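ABC transporter periplasmic peptide-binding protein (Pseudoalteromonas, PDB 4QFL) binds dipeptides in the periplasm, here Ala-Phe, and probably delivers them to an ABC transporter for uptake. Local coordinates at residues N58-D62 with P207-Y213; H235-L239 with A530-K534; E285-L290 with I519-F524. One frame throughout, in Å; residues are numbered along the deposited sequence.

Contact 1 (N58-D62 with P207-Y213); sequences NQLYD and PVGTGPY
In this periplasmic binding protein fold, the C-terminal end of helix 50-60 is received by the glycine- and proline-rich loop leading into strand 213-219. Gln59 and Leu60 are still helical; Tyr61 leaves the helix at phi/psi -131/170, and Asp62 follows in extended form. The loop is irregular up to Tyr213. The backbones are tightest at Tyr61 and Gly211, whose CA atoms lie 3.9 Å apart. The last helical carbonyls find their donors in the loop: Tyr213 N gives a hydrogen bond to Gln59 O (2.8 Å), and Gly211 N gives one to Leu60 O (2.9 Å). Gly209 CA also approaches Leu60 O at 3.3 Å as a CA-H...O contact. A side chain on Gly209 would run into Leu60 O, and one on Gly211 into the peptide joining Leu60 and Tyr61, so both glycines allow the close approach. Leu60, rotamer m,t, brings CD1 to 3.7 Å from Pro207 CG. Tyr61, chi1 m, carries its ring past Gly209, with CD1 3.6 Å from Gly209 CA and CZ 4.1 Å from Pro207 CB; its OH bonds to Phe42 O. Tyr213 OH is taken up by Leu529 O, and Gly211 O accepts from both His102 NE2 and Asn229 ND2. The Asp62 carboxylate is well supplied: OD1 pairs with Tyr232 OH, while OD2 binds Trp233 NE1 and also accepts from Thr210. That last bond runs from Thr210 OG1, rotamer p, to Asp62 OD2 at 2.9 Å. Water 1 closes the corner, accepting from Asp62 N at 3.0 Å and donating to Thr210 OG1 at 2.8 Å.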
loop_
_atom_site.group_PDB
_atom_site.type_symbol
_atom_site.label_atom_id
_atom_site.label_comp_id
_atom_site.label_asym_id
_atom_site.label_seq_id
_atom_site.Cartn_x
_atom_site.Cartn_y
_atom_site.Cartn_z
ATOM N N ASN A 58 -6.835 -10.573 0.153
ATOM C CA ASN A 58 -7.974 -11.017 0.944
ATOM C C ASN A 58 -8.751 -12.121 0.266
ATOM O O ASN A 58 -9.580 -12.766 0.902
ATOM C CB ASN A 58 -8.927 -9.856 1.251
ATOM C CG ASN A 58 -8.338 -8.866 2.209
ATOM O OD1 ASN A 58 -8.227 -7.675 1.906
ATOM N ND2 ASN A 58 -7.951 -9.344 3.373
ATOM N N GLN A 59 -8.496 -12.335 -1.020
ATOM C CA GLN A 59 -9.254 -13.321 -1.778
ATOM C C GLN A 59 -8.642 -14.720 -1.721
ATOM O O GLN A 59 -9.343 -15.697 -1.504
ATOM C CB GLN A 59 -9.435 -12.866 -3.223
ATOM C CG GLN A 59 -10.492 -11.777 -3.412
ATOM C CD GLN A 59 -10.175 -10.500 -2.667
ATOM O OE1 GLN A 59 -9.191 -9.818 -2.965
ATOM N NE2 GLN A 59 -11.008 -10.163 -1.693
ATOM N N LEU A 60 -7.333 -14.818 -1.910
ATOM C CA LEU A 60 -6.689 -16.124 -1.972
ATOM C C LEU A 60 -6.109 -16.572 -0.653
ATOM O O LEU A 60 -5.815 -17.749 -0.483
ATOM C CB LEU A 60 -5.570 -16.117 -3.009
ATOM C CG LEU A 60 -5.964 -15.902 -4.459
ATOM C CD1 LEU A 60 -4.719 -15.650 -5.266
ATOM C CD2 LEU A 60 -6.703 -17.118 -4.978
ATOM N N TYR A 61 -5.918 -15.634 0.270
ATOM C CA TYR A 61 -5.124 -15.900 1.472
ATOM C C TYR A 61 -5.790 -15.491 2.787
ATOM O O TYR A 61 -6.808 -14.809 2.789
ATOM C CB TYR A 61 -3.784 -15.163 1.383
ATOM C CG TYR A 61 -2.903 -15.560 0.228
ATOM C CD1 TYR A 61 -2.209 -16.764 0.242
ATOM C CD2 TYR A 61 -2.739 -14.714 -0.872
ATOM C CE1 TYR A 61 -1.378 -17.129 -0.824
ATOM C CE2 TYR A 61 -1.912 -15.070 -1.941
ATOM C CZ TYR A 61 -1.235 -16.278 -1.906
ATOM O OH TYR A 61 -0.427 -16.636 -2.960
ATOM N N ASP A 62 -5.192 -15.913 3.902
ATOM C CA ASP A 62 -5.494 -15.354 5.214
ATOM C C ASP A 62 -4.192 -15.005 5.911
ATOM O O ASP A 62 -3.156 -15.588 5.615
ATOM C CB ASP A 62 -6.243 -16.351 6.100
ATOM C CG ASP A 62 -7.566 -16.801 5.508
ATOM O OD1 ASP A 62 -8.539 -16.025 5.569
ATOM O OD2 ASP A 62 -7.638 -17.948 5.021
ATOM N N PRO A 207 -0.710 -19.623 -7.257
ATOM C CA PRO A 207 -0.732 -19.540 -5.805
ATOM C C PRO A 207 -1.541 -20.646 -5.149
ATOM O O PRO A 207 -2.492 -21.189 -5.737
ATOM C CB PRO A 207 -1.402 -18.192 -5.559
ATOM C CG PRO A 207 -2.315 -18.028 -6.708
ATOM C CD PRO A 207 -1.651 -18.677 -7.884
ATOM N N VAL A 208 -1.150 -20.964 -3.918
ATOM C CA VAL A 208 -1.953 -21.792 -3.043
ATOM C C VAL A 208 -2.094 -21.086 -1.713
ATOM O O VAL A 208 -1.105 -20.804 -1.051
ATOM C CB VAL A 208 -1.310 -23.170 -2.811
ATOM C CG1 VAL A 208 -2.094 -23.946 -1.767
ATOM C CG2 VAL A 208 -1.248 -23.948 -4.124
ATOM N N GLY A 209 -3.330 -20.796 -1.325
ATOM C CA GLY A 209 -3.589 -20.117 -0.074
ATOM C C GLY A 209 -4.600 -20.867 0.751
ATOM O O GLY A 209 -4.891 -22.026 0.485
ATOM N N THR A 210 -5.138 -20.203 1.763
ATOM C CA THR A 210 -6.182 -20.800 2.585
ATOM C C THR A 210 -7.438 -19.952 2.511
ATOM O O THR A 210 -8.401 -20.189 3.255
ATOM C CB THR A 210 -5.753 -20.907 4.058
ATOM O OG1 THR A 210 -5.363 -19.615 4.547
ATOM C CG2 THR A 210 -4.589 -21.864 4.198
ATOM N N GLY A 211 -7.414 -18.975 1.600
ATOM C CA GLY A 211 -8.430 -17.944 1.496
ATOM C C GLY A 211 -9.722 -18.398 0.861
ATOM O O GLY A 211 -9.824 -19.534 0.390
ATOM N N PRO A 212 -10.720 -17.501 0.832
ATOM C CA PRO A 212 -12.089 -17.781 0.359
ATOM C C PRO A 212 -12.209 -18.123 -1.128
ATOM O O PRO A 212 -13.216 -18.703 -1.518
ATOM C CB PRO A 212 -12.841 -16.477 0.659
ATOM C CG PRO A 212 -11.791 -15.433 0.725
ATOM C CD PRO A 212 -10.581 -16.119 1.316
ATOM N N TYR A 213 -11.219 -17.755 -1.937
ATOM C CA TYR A 213 -11.249 -18.071 -3.361
ATOM C C TYR A 213 -9.954 -18.721 -3.797
ATOM O O TYR A 213 -8.921 -18.557 -3.161
ATOM C CB TYR A 213 -11.528 -16.822 -4.192
ATOM C CG TYR A 213 -12.754 -16.078 -3.730
ATOM C CD1 TYR A 213 -14.024 -16.427 -4.194
ATOM C CD2 TYR A 213 -12.648 -15.033 -2.820
ATOM C CE1 TYR A 213 -15.161 -15.746 -3.769
ATOM C CE2 TYR A 213 -13.778 -14.348 -2.386
ATOM C CZ TYR A 213 -15.033 -14.713 -2.865
ATOM O OH TYR A 213 -16.154 -14.031 -2.439
HETATM O O HOH W 1 -3.447 -18.191 3.120
#

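Contact 2 (H235-L239 with A530-K534); sequences HEVAL and ANARK
Segment 235-239 is irregular throughout; 530-534 is loop until a short, weakly bonded strand at about 533-534. Their end-to-end directions lie 46° apart, nearest at Leu239 and Arg533 (CA to CA 5.5 Å). No direct hydrogen bond joins the segments, so take the waters first. Water 2 accepts from Ala238 N (2.8 Å) and donates to Ala530 O (2.8 Å). Water 3 accepts from Leu239 N (3.2 Å) and donates to Ala532 O (2.6 Å), with a weak second bond to Ala530 O at 3.5 Å. Two successive amides thus reach carbonyls through solvent. What this joins is the loop before strand 241-246 of the large mixed sheet and the C-terminal tail, where 533-534 pairs antiparallel with 516-517. The polar side-chain approach belongs to His235. With chi1 p its ring points at the tail: CE1 comes to 2.9 Å from Ala530 O at the ring edge, and Asn531 OD1 sits over one face, 3.4 Å from His235 NE2, at a poor angle for bonding. His235 ND1 gives a weak hydrogen bond to Glu236 O (3.4 Å), and the ring meets Tyr232 edge-to-face. Apolar contacts finish the far end. Leu239, rotamer m,t, sets CD1 3.7 Å from Ala532 CB, and both side chains also touch Leu31 on strand 30-35. Ala238 CB packs 3.7 Å from Arg533 CB.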
loop_
_atom_site.group_PDB
_atom_site.type_symbol
_atom_site.label_atom_id
_atom_site.label_comp_id
_atom_site.label_asym_id
_atom_site.label_seq_id
_atom_site.Cartn_x
_atom_site.Cartn_y
_atom_site.Cartn_z
ATOM N N HIS A 235 -15.882 -18.980 6.791
ATOM C CA HIS A 235 -17.308 -18.932 6.498
ATOM C C HIS A 235 -17.650 -19.613 5.188
ATOM O O HIS A 235 -16.772 -19.971 4.418
ATOM C CB HIS A 235 -17.842 -17.487 6.521
ATOM C CG HIS A 235 -17.175 -16.558 5.548
ATOM N ND1 HIS A 235 -17.560 -16.456 4.227
ATOM C CD2 HIS A 235 -16.175 -15.660 5.717
ATOM C CE1 HIS A 235 -16.811 -15.553 3.619
ATOM N NE2 HIS A 235 -15.965 -15.054 4.501
ATOM N N GLU A 236 -18.941 -19.811 4.955
ATOM C CA GLU A 236 -19.406 -20.350 3.694
ATOM C C GLU A 236 -19.340 -19.231 2.668
ATOM O O GLU A 236 -20.054 -18.248 2.777
ATOM C CB GLU A 236 -20.842 -20.858 3.833
ATOM C CG GLU A 236 -21.359 -21.550 2.593
ATOM C CD GLU A 236 -20.604 -22.831 2.289
ATOM O OE1 GLU A 236 -20.252 -23.560 3.245
ATOM O OE2 GLU A 236 -20.354 -23.109 1.096
ATOM N N VAL A 237 -18.467 -19.375 1.682
ATOM C CA VAL A 237 -18.302 -18.360 0.646
ATOM C C VAL A 237 -19.518 -18.265 -0.277
ATOM O O VAL A 237 -20.011 -19.269 -0.781
ATOM C CB VAL A 237 -17.034 -18.629 -0.182
ATOM C CG1 VAL A 237 -16.875 -17.586 -1.278
ATOM C CG2 VAL A 237 -15.821 -18.647 0.730
ATOM N N ALA A 238 -19.999 -17.050 -0.499
ATOM C CA ALA A 238 -21.227 -16.840 -1.262
ATOM C C ALA A 238 -21.030 -16.903 -2.782
ATOM O O ALA A 238 -21.712 -17.660 -3.465
ATOM C CB ALA A 238 -21.881 -15.534 -0.852
ATOM N N LEU A 239 -20.104 -16.116 -3.314
ATOM C CA LEU A 239 -19.878 -16.071 -4.761
ATOM C C LEU A 239 -19.299 -17.373 -5.326
ATOM O O LEU A 239 -18.437 -17.986 -4.711
ATOM C CB LEU A 239 -18.956 -14.901 -5.113
ATOM C CG LEU A 239 -19.580 -13.512 -5.147
ATOM C CD1 LEU A 239 -18.501 -12.448 -5.116
ATOM C CD2 LEU A 239 -20.442 -13.380 -6.388
ATOM N N ALA A 530 -14.147 -11.048 0.300
ATOM C CA ALA A 530 -14.367 -12.267 1.071
ATOM C C ALA A 530 -15.837 -12.506 1.414
ATOM O O ALA A 530 -16.289 -13.651 1.448
ATOM C CB ALA A 530 -13.529 -12.246 2.347
ATOM N N ASN A 531 -16.574 -11.432 1.682
ATOM C CA ASN A 531 -17.986 -11.550 2.057
ATOM C C ASN A 531 -18.951 -11.045 0.996
ATOM O O ASN A 531 -20.149 -10.909 1.243
ATOM C CB ASN A 531 -18.260 -10.828 3.373
ATOM C CG ASN A 531 -17.636 -11.523 4.553
ATOM O OD1 ASN A 531 -18.138 -12.551 5.026
ATOM N ND2 ASN A 531 -16.532 -10.973 5.040
ATOM N N ALA A 532 -18.426 -10.769 -0.188
ATOM C CA ALA A 532 -19.251 -10.282 -1.287
ATOM C C ALA A 532 -20.297 -11.307 -1.715
ATOM O O ALA A 532 -20.078 -12.516 -1.624
ATOM C CB ALA A 532 -18.377 -9.906 -2.471
ATOM N N ARG A 533 -21.434 -10.804 -2.191
ATOM C CA ARG A 533 -22.490 -11.631 -2.774
ATOM C C ARG A 533 -23.364 -10.786 -3.694
ATOM O O ARG A 533 -23.335 -9.560 -3.624
ATOM C CB ARG A 533 -23.354 -12.264 -1.683
ATOM C CG ARG A 533 -23.728 -11.318 -0.552
ATOM C CD ARG A 533 -24.766 -11.944 0.349
ATOM N NE ARG A 533 -26.071 -11.999 -0.301
ATOM C CZ ARG A 533 -26.799 -13.100 -0.443
ATOM N NH1 ARG A 533 -26.352 -14.266 0.021
ATOM N NH2 ARG A 533 -27.980 -13.030 -1.050
ATOM N N LYS A 534 -24.143 -11.435 -4.557
ATOM C CA LYS A 534 -25.072 -10.702 -5.419
ATOM C C LYS A 534 -26.548 -10.928 -5.070
ATOM O O LYS A 534 -26.873 -11.739 -4.207
ATOM C CB LYS A 534 -24.786 -10.977 -6.906
ATOM C CG LYS A 534 -23.662 -10.105 -7.460
ATOM C CD LYS A 534 -22.997 -10.679 -8.706
ATOM C CE LYS A 534 -23.827 -10.437 -9.950
ATOM N NZ LYS A 534 -23.117 -10.846 -11.199
HETATM O O HOH W 2 -18.610 -15.207 1.059
HETATM O O HOH W 3 -18.362 -14.383 -1.257
#

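Contact 3 (E285-L290 with I519-F524); sequences ERETNL and ITLGPF
Glu285 and Glu287 both send their CA-to-CB bonds toward segment 519-524, whereas Arg286 between them points away, as expected along strand 282-287. The two segments run 18° apart and come closest at Asn289 and Pro523 (CA to CA 3.7 Å). Segment 285-290 leads toward strand 291-297 of this periplasmic binding protein's large mixed sheet, with the Asn289 side chain about 8 Å from the bound alanine. Glu287 is extended, chi1 m and chi2 t, so OE2 accepts a hydrogen bond from Gly522 N at 2.9 Å. Glu285, also m,t, meets apolar groups: its CB is 4.0 Å from Leu521 CD1, and OE2 3.8 Å from Ile519 CG1. Leu521, m,t, points its CA-to-CB bond toward the strand, and its CB lies 3.2 Å from Glu287 OE2. Gly522 has phi/psi 91/164, where a CB would jam against Leu521 O. One direct backbone bond follows, Leu290 N to Pro523 O at 2.8 Å. Gly522 O accepts from Arg508 NH1; Arg508 is also Glu287's backbone hydrogen-bond partner on strand 500-513. The chemistry implies that a carboxylate and one main-chain bond, not sheet pairing, fasten this loop to the strand and the residues after it.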
loop_
_atom_site.group_PDB
_atom_site.type_symbol
_atom_site.label_atom_id
_atom_site.label_comp_id
_atom_site.label_asym_id
_atom_site.label_seq_id
_atom_site.Cartn_x
_atom_site.Cartn_y
_atom_site.Cartn_z
ATOM N N GLU A 285 -19.850 4.039 -2.695
ATOM C CA GLU A 285 -19.495 4.208 -1.297
ATOM C C GLU A 285 -18.414 5.262 -1.195
ATOM O O GLU A 285 -17.616 5.426 -2.105
ATOM C CB GLU A 285 -18.985 2.905 -0.705
ATOM C CG GLU A 285 -20.002 1.798 -0.640
ATOM C CD GLU A 285 -19.363 0.483 -0.223
ATOM O OE1 GLU A 285 -19.046 0.336 0.982
ATOM O OE2 GLU A 285 -19.155 -0.394 -1.100
ATOM N N ARG A 286 -18.391 5.957 -0.066
ATOM C CA ARG A 286 -17.509 7.086 0.149
ATOM C C ARG A 286 -17.071 7.026 1.599
ATOM O O ARG A 286 -17.849 7.320 2.488
ATOM C CB ARG A 286 -18.296 8.376 -0.119
ATOM C CG ARG A 286 -17.598 9.658 0.265
ATOM C CD ARG A 286 -18.546 10.852 0.173
ATOM N NE ARG A 286 -17.853 12.083 0.528
ATOM C CZ ARG A 286 -17.566 13.060 -0.326
ATOM N NH1 ARG A 286 -17.942 12.979 -1.599
ATOM N NH2 ARG A 286 -16.910 14.127 0.098
ATOM N N GLU A 287 -15.834 6.616 1.854
ATOM C CA GLU A 287 -15.411 6.425 3.233
ATOM C C GLU A 287 -14.140 7.192 3.568
ATOM O O GLU A 287 -13.298 7.428 2.695
ATOM C CB GLU A 287 -15.187 4.946 3.509
ATOM C CG GLU A 287 -16.288 4.057 2.994
ATOM C CD GLU A 287 -16.049 2.579 3.310
ATOM O OE1 GLU A 287 -16.943 1.762 2.987
ATOM O OE2 GLU A 287 -14.981 2.232 3.880
ATOM N N THR A 288 -14.007 7.578 4.837
ATOM C CA THR A 288 -12.777 8.187 5.308
ATOM C C THR A 288 -11.672 7.134 5.328
ATOM O O THR A 288 -11.942 5.941 5.508
ATOM C CB THR A 288 -12.935 8.779 6.712
ATOM O OG1 THR A 288 -11.693 9.366 7.103
ATOM C CG2 THR A 288 -13.287 7.702 7.710
ATOM N N ASN A 289 -10.430 7.566 5.144
ATOM C CA ASN A 289 -9.335 6.618 4.977
ATOM C C ASN A 289 -7.986 7.262 5.279
ATOM O O ASN A 289 -7.762 8.432 4.980
ATOM C CB ASN A 289 -9.384 6.030 3.559
ATOM C CG ASN A 289 -8.203 5.136 3.249
ATOM O OD1 ASN A 289 -7.133 5.621 2.878
ATOM N ND2 ASN A 289 -8.396 3.824 3.365
ATOM N N LEU A 290 -7.105 6.494 5.901
ATOM C CA LEU A 290 -5.766 6.961 6.226
ATOM C C LEU A 290 -4.890 6.924 4.977
ATOM O O LEU A 290 -4.479 5.862 4.520
ATOM C CB LEU A 290 -5.163 6.061 7.289
ATOM C CG LEU A 290 -5.788 6.030 8.677
ATOM C CD1 LEU A 290 -5.279 4.813 9.421
ATOM C CD2 LEU A 290 -5.459 7.323 9.427
ATOM N N ILE A 519 -19.286 -5.954 0.472
ATOM C CA ILE A 519 -17.955 -5.512 0.073
ATOM C C ILE A 519 -17.359 -4.561 1.114
ATOM O O ILE A 519 -18.042 -3.659 1.590
ATOM C CB ILE A 519 -17.971 -4.844 -1.318
ATOM C CG1 ILE A 519 -19.311 -4.152 -1.577
ATOM C CG2 ILE A 519 -17.688 -5.870 -2.404
ATOM C CD1 ILE A 519 -20.409 -5.086 -2.032
ATOM N N THR A 520 -16.087 -4.777 1.467
ATOM C CA THR A 520 -15.420 -3.948 2.475
ATOM C C THR A 520 -14.243 -3.105 1.952
ATOM O O THR A 520 -13.255 -3.626 1.430
ATOM C CB THR A 520 -14.952 -4.774 3.697
ATOM O OG1 THR A 520 -14.068 -5.818 3.274
ATOM C CG2 THR A 520 -16.142 -5.387 4.424
ATOM N N LEU A 521 -14.371 -1.795 2.113
ATOM C CA LEU A 521 -13.295 -0.847 1.829
ATOM C C LEU A 521 -12.376 -0.574 3.031
ATOM O O LEU A 521 -11.255 -1.091 3.100
ATOM C CB LEU A 521 -13.875 0.510 1.403
ATOM C CG LEU A 521 -14.739 0.597 0.145
ATOM C CD1 LEU A 521 -15.130 2.036 -0.153
ATOM C CD2 LEU A 521 -14.004 -0.007 -1.020
ATOM N N GLY A 522 -12.860 0.249 3.962
ATOM C CA GLY A 522 -12.155 0.532 5.202
ATOM C C GLY A 522 -11.195 1.713 5.231
ATOM O O GLY A 522 -10.793 2.207 4.184
ATOM N N PRO A 523 -10.817 2.164 6.443
ATOM C CA PRO A 523 -9.930 3.315 6.646
ATOM C C PRO A 523 -8.449 2.944 6.463
ATOM O O PRO A 523 -7.563 3.799 6.510
ATOM C CB PRO A 523 -10.220 3.718 8.092
ATOM C CG PRO A 523 -10.577 2.436 8.759
ATOM C CD PRO A 523 -11.285 1.598 7.723
ATOM N N PHE A 524 -8.195 1.660 6.232
ATOM C CA PHE A 524 -6.849 1.195 5.894
ATOM C C PHE A 524 -6.894 -0.166 5.202
ATOM O O PHE A 524 -7.922 -0.842 5.222
ATOM C CB PHE A 524 -5.953 1.139 7.141
ATOM C CG PHE A 524 -6.509 0.291 8.266
ATOM C CD1 PHE A 524 -6.336 -1.080 8.269
ATOM C CD2 PHE A 524 -7.167 0.878 9.336
ATOM C CE1 PHE A 524 -6.836 -1.852 9.302
ATOM C CE2 PHE A 524 -7.661 0.116 10.368
ATOM C CZ PHE A 524 -7.498 -1.248 10.358
#

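Overall arrangement
From the N terminus, contact 1 closes first: it brings the end of helix 50-60 back against the lead-in to strand 213-219, enclosing the four-stranded antiparallel sheet. It is complete before contact 2 opens. Contact 2 closes the longest loop, from 235-239 to the tail at 530-534, and contact 3 nests within it, joining 285-290 to 519-524. Contacts 1 and 2 touch where Tyr213 and Pro212 pack on Val237. Contacts 2 and 3 touch where Ala532 meets Ile519; contacts 1 and 3 stay about 6 Å apart at their nearest atoms. Contact 1 thus ties a helix to the mixed sheet; contacts 2 and 3 tie the C-terminal region to it, contact 3 near the bound dipeptide.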